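Local coordinates for cytokinesis protein 2 (Saccharomyces cerevisiae, PDB 4WPE), which mediates the cytoskeletal rearrangements required for cytokinesis in budding yeast and binds phospholipid, this piece being its dimeric F-BAR domain, at residues M40-S48 with F104-A115. Residues are numbered along the deposited sequence; the frame is centred on the assembly and turned at random.
Sequences MILFFKQRS and FRQIYTDTKAFA
I41 enters the neighbouring helix as a knob, settling among Y108, T111, K112 and A115. Its two branches divide the work: CG2, anti to the backbone N, meets Y108 CE1 at 3.6 Å, while the CG1 arm runs on past the T111 methyl until CD1 lies 3.8 Å from A115 CB. Alanine's small side chain suits this end of the socket. Y108 swings out from its helix, CG anti to the backbone N (chi1 159°), and lays its ring alongside K45. The lysine's extended aliphatic chain runs the same way, its CG over one ring face, a CH-pi contact that lets a long, solvent-reaching residue cover an aromatic. With an alanine here instead of Y108 the ring is gone, and I41 CG2 and the K45 methylenes would probably face a gap. Deeper in, buried I107 sets its CD1 methyl over the flat, apolar F44 ring, a CH-pi contact 3.6 Å from the centroid. T111 OG1 hydrogen-bonds I107 O, satisfying a buried hydroxyl and leaving CG2 for I41. Segments 40-48 and 104-115, on helices 37-71 and 76-162, run antiparallel at 156°, axes approaching to 8.9 Å; helix 170-259 closes over F44 through L234, and the second subunit packs against M40 and F43.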
loop_
_atom_site.group_PDB
_atom_site.type_symbol
_atom_site.label_atom_id
_atom_site.label_comp_id
_atom_site.label_asym_id
_atom_site.label_seq_id
_atom_site.Cartn_x
_atom_site.Cartn_y
_atom_site.Cartn_z
HETATM N N MSE A 40 -6.916 -18.902 -3.759
HETATM C CA MSE A 40 -6.406 -18.174 -2.604
HETATM C C MSE A 40 -4.886 -18.270 -2.495
HETATM O O MSE A 40 -4.228 -17.301 -2.109
HETATM C CB MSE A 40 -7.065 -18.683 -1.318
HETATM C CG MSE A 40 -8.448 -18.093 -1.066
HETATM SE SE MSE A 40 -8.417 -16.136 -1.035
HETATM C CE MSE A 40 -10.326 -15.785 -0.861
ATOM N N ILE A 41 -4.336 -19.432 -2.841
ATOM C CA ILE A 41 -2.888 -19.628 -2.840
ATOM C C ILE A 41 -2.191 -18.577 -3.699
ATOM O O ILE A 41 -1.220 -17.956 -3.269
ATOM C CB ILE A 41 -2.502 -21.028 -3.354
ATOM C CG1 ILE A 41 -2.941 -22.105 -2.364
ATOM C CG2 ILE A 41 -1.001 -21.124 -3.569
ATOM C CD1 ILE A 41 -2.896 -23.511 -2.940
ATOM N N LEU A 42 -2.695 -18.373 -4.912
ATOM C CA LEU A 42 -2.120 -17.382 -5.813
ATOM C C LEU A 42 -2.340 -15.973 -5.279
ATOM O O LEU A 42 -1.449 -15.128 -5.359
ATOM C CB LEU A 42 -2.716 -17.508 -7.215
ATOM C CG LEU A 42 -2.055 -16.633 -8.286
ATOM C CD1 LEU A 42 -0.659 -17.142 -8.619
ATOM C CD2 LEU A 42 -2.915 -16.553 -9.538
ATOM N N PHE A 43 -3.529 -15.726 -4.736
ATOM C CA PHE A 43 -3.858 -14.417 -4.181
ATOM C C PHE A 43 -2.920 -14.047 -3.039
ATOM O O PHE A 43 -2.390 -12.939 -2.997
ATOM C CB PHE A 43 -5.308 -14.383 -3.691
ATOM C CG PHE A 43 -5.663 -13.125 -2.945
ATOM C CD1 PHE A 43 -5.804 -11.920 -3.615
ATOM C CD2 PHE A 43 -5.854 -13.149 -1.574
ATOM C CE1 PHE A 43 -6.131 -10.766 -2.934
ATOM C CE2 PHE A 43 -6.180 -11.999 -0.885
ATOM C CZ PHE A 43 -6.318 -10.804 -1.566
ATOM N N PHE A 44 -2.725 -14.985 -2.116
ATOM C CA PHE A 44 -1.835 -14.792 -0.976
ATOM C C PHE A 44 -0.419 -14.463 -1.423
ATOM O O PHE A 44 0.246 -13.609 -0.838
ATOM C CB PHE A 44 -1.820 -16.043 -0.098
ATOM C CG PHE A 44 -3.073 -16.238 0.705
ATOM C CD1 PHE A 44 -3.515 -17.513 1.023
ATOM C CD2 PHE A 44 -3.799 -15.149 1.162
ATOM C CE1 PHE A 44 -4.664 -17.701 1.768
ATOM C CE2 PHE A 44 -4.947 -15.329 1.912
ATOM C CZ PHE A 44 -5.381 -16.607 2.213
ATOM N N LYS A 45 0.034 -15.148 -2.467
ATOM C CA LYS A 45 1.372 -14.931 -2.999
ATOM C C LYS A 45 1.512 -13.534 -3.592
ATOM O O LYS A 45 2.409 -12.781 -3.216
ATOM C CB LYS A 45 1.704 -15.985 -4.055
ATOM C CG LYS A 45 3.093 -15.847 -4.646
ATOM C CD LYS A 45 3.391 -16.966 -5.630
ATOM C CE LYS A 45 4.833 -16.899 -6.103
ATOM N NZ LYS A 45 5.012 -17.562 -7.423
ATOM N N GLN A 46 0.617 -13.194 -4.516
ATOM C CA GLN A 46 0.669 -11.903 -5.196
ATOM C C GLN A 46 0.477 -10.744 -4.226
ATOM O O GLN A 46 1.151 -9.720 -4.329
ATOM C CB GLN A 46 -0.383 -11.836 -6.303
ATOM C CG GLN A 46 -0.164 -12.839 -7.417
ATOM C CD GLN A 46 -0.742 -12.367 -8.738
ATOM O OE1 GLN A 46 -1.716 -12.931 -9.243
ATOM N NE2 GLN A 46 -0.139 -11.327 -9.308
ATOM N N ARG A 47 -0.451 -10.914 -3.292
ATOM C CA ARG A 47 -0.676 -9.937 -2.236
ATOM C C ARG A 47 0.577 -9.752 -1.375
ATOM O O ARG A 47 0.908 -8.636 -0.979
ATOM C CB ARG A 47 -1.861 -10.368 -1.370
ATOM C CG ARG A 47 -2.075 -9.540 -0.125
ATOM C CD ARG A 47 -2.780 -8.240 -0.430
ATOM N NE ARG A 47 -3.733 -7.906 0.623
ATOM C CZ ARG A 47 -3.407 -7.299 1.759
ATOM N NH1 ARG A 47 -2.148 -6.961 1.991
ATOM N NH2 ARG A 47 -4.341 -7.033 2.664
ATOM N N SER A 48 1.270 -10.852 -1.092
ATOM C CA SER A 48 2.516 -10.798 -0.334
ATOM C C SER A 48 3.577 -10.011 -1.092
ATOM O O SER A 48 4.268 -9.166 -0.519
ATOM C CB SER A 48 3.032 -12.208 -0.038
ATOM O OG SER A 48 3.936 -12.633 -1.046
ATOM N N PHE A 104 3.741 -14.354 3.067
ATOM C CA PHE A 104 4.451 -15.279 2.193
ATOM C C PHE A 104 4.700 -16.647 2.826
ATOM O O PHE A 104 4.623 -17.670 2.145
ATOM C CB PHE A 104 5.784 -14.684 1.741
ATOM C CG PHE A 104 6.532 -15.557 0.774
ATOM C CD1 PHE A 104 6.198 -15.564 -0.572
ATOM C CD2 PHE A 104 7.558 -16.380 1.209
ATOM C CE1 PHE A 104 6.877 -16.371 -1.467
ATOM C CE2 PHE A 104 8.241 -17.189 0.320
ATOM C CZ PHE A 104 7.900 -17.185 -1.020
ATOM N N ARG A 105 4.997 -16.674 4.120
ATOM C CA ARG A 105 5.472 -17.908 4.741
ATOM C C ARG A 105 4.465 -18.577 5.670
ATOM O O ARG A 105 4.322 -19.797 5.650
ATOM C CB ARG A 105 6.769 -17.637 5.503
ATOM C CG ARG A 105 7.479 -16.371 5.064
ATOM C CD ARG A 105 8.973 -16.441 5.313
ATOM N NE ARG A 105 9.638 -15.211 4.899
ATOM C CZ ARG A 105 10.195 -14.347 5.741
ATOM N NH1 ARG A 105 10.177 -14.583 7.045
ATOM N NH2 ARG A 105 10.777 -13.248 5.278
ATOM N N GLN A 106 3.766 -17.799 6.486
ATOM C CA GLN A 106 2.843 -18.407 7.439
ATOM C C GLN A 106 1.492 -18.773 6.831
ATOM O O GLN A 106 0.856 -19.732 7.269
ATOM C CB GLN A 106 2.626 -17.491 8.638
ATOM C CG GLN A 106 3.903 -17.017 9.289
ATOM C CD GLN A 106 3.633 -16.050 10.416
ATOM O OE1 GLN A 106 2.534 -16.021 10.970
ATOM N NE2 GLN A 106 4.629 -15.245 10.758
ATOM N N ILE A 107 1.041 -18.021 5.832
ATOM C CA ILE A 107 -0.269 -18.312 5.266
ATOM C C ILE A 107 -0.206 -18.765 3.804
ATOM O O ILE A 107 -0.974 -19.631 3.408
ATOM C CB ILE A 107 -1.230 -17.100 5.419
ATOM C CG1 ILE A 107 -0.679 -15.859 4.740
ATOM C CG2 ILE A 107 -1.470 -16.786 6.882
ATOM C CD1 ILE A 107 -1.228 -15.629 3.370
ATOM N N TYR A 108 0.703 -18.214 3.004
ATOM C CA TYR A 108 0.826 -18.672 1.618
ATOM C C TYR A 108 1.485 -20.041 1.546
ATOM O O TYR A 108 0.960 -20.966 0.923
ATOM C CB TYR A 108 1.625 -17.684 0.765
ATOM C CG TYR A 108 2.206 -18.313 -0.486
ATOM C CD1 TYR A 108 1.402 -18.610 -1.578
ATOM C CD2 TYR A 108 3.560 -18.615 -0.572
ATOM C CE1 TYR A 108 1.930 -19.190 -2.719
ATOM C CE2 TYR A 108 4.096 -19.192 -1.707
ATOM C CZ TYR A 108 3.279 -19.478 -2.777
ATOM O OH TYR A 108 3.815 -20.052 -3.907
ATOM N N THR A 109 2.648 -20.154 2.178
ATOM C CA THR A 109 3.419 -21.388 2.163
ATOM C C THR A 109 2.652 -22.530 2.822
ATOM O O THR A 109 2.597 -23.638 2.286
ATOM C CB THR A 109 4.778 -21.198 2.866
ATOM O OG1 THR A 109 5.631 -20.394 2.041
ATOM C CG2 THR A 109 5.451 -22.537 3.127
ATOM N N ASP A 110 2.047 -22.255 3.972
ATOM C CA ASP A 110 1.327 -23.281 4.717
ATOM C C ASP A 110 0.029 -23.692 4.026
ATOM O O ASP A 110 -0.462 -24.804 4.230
ATOM C CB ASP A 110 1.037 -22.805 6.143
ATOM C CG ASP A 110 2.273 -22.833 7.029
ATOM O OD1 ASP A 110 2.402 -21.956 7.911
ATOM O OD2 ASP A 110 3.116 -23.735 6.844
ATOM N N THR A 111 -0.522 -22.801 3.205
ATOM C CA THR A 111 -1.741 -23.115 2.463
ATOM C C THR A 111 -1.422 -23.933 1.215
ATOM O O THR A 111 -2.122 -24.896 0.895
ATOM C CB THR A 111 -2.505 -21.843 2.054
ATOM O OG1 THR A 111 -2.918 -21.137 3.232
ATOM C CG2 THR A 111 -3.731 -22.191 1.230
ATOM N N LYS A 112 -0.360 -23.549 0.513
ATOM C CA LYS A 112 0.083 -24.295 -0.658
ATOM C C LYS A 112 0.494 -25.712 -0.261
ATOM O O LYS A 112 0.121 -26.684 -0.919
ATOM C CB LYS A 112 1.244 -23.580 -1.351
ATOM C CG LYS A 112 2.164 -24.512 -2.122
ATOM C CD LYS A 112 2.946 -23.789 -3.206
ATOM C CE LYS A 112 4.055 -24.680 -3.752
ATOM N NZ LYS A 112 4.569 -24.209 -5.066
ATOM N N ALA A 113 1.255 -25.819 0.825
ATOM C CA ALA A 113 1.725 -27.110 1.314
ATOM C C ALA A 113 0.565 -28.003 1.732
ATOM O O ALA A 113 0.555 -29.200 1.442
ATOM C CB ALA A 113 2.683 -26.919 2.474
ATOM N N PHE A 114 -0.411 -27.413 2.415
ATOM C CA PHE A 114 -1.571 -28.160 2.879
ATOM C C PHE A 114 -2.426 -28.624 1.706
ATOM O O PHE A 114 -2.973 -29.724 1.724
ATOM C CB PHE A 114 -2.402 -27.311 3.839
ATOM C CG PHE A 114 -3.605 -28.018 4.384
ATOM C CD1 PHE A 114 -3.467 -29.014 5.335
ATOM C CD2 PHE A 114 -4.875 -27.683 3.946
ATOM C CE1 PHE A 114 -4.578 -29.671 5.841
ATOM C CE2 PHE A 114 -5.990 -28.332 4.446
ATOM C CZ PHE A 114 -5.841 -29.327 5.395
ATOM N N ALA A 115 -2.533 -27.782 0.682
ATOM C CA ALA A 115 -3.313 -28.120 -0.504
ATOM C C ALA A 115 -2.695 -29.296 -1.248
ATOM O O ALA A 115 -3.404 -30.162 -1.746
ATOM C CB ALA A 115 -3.430 -26.917 -1.427
#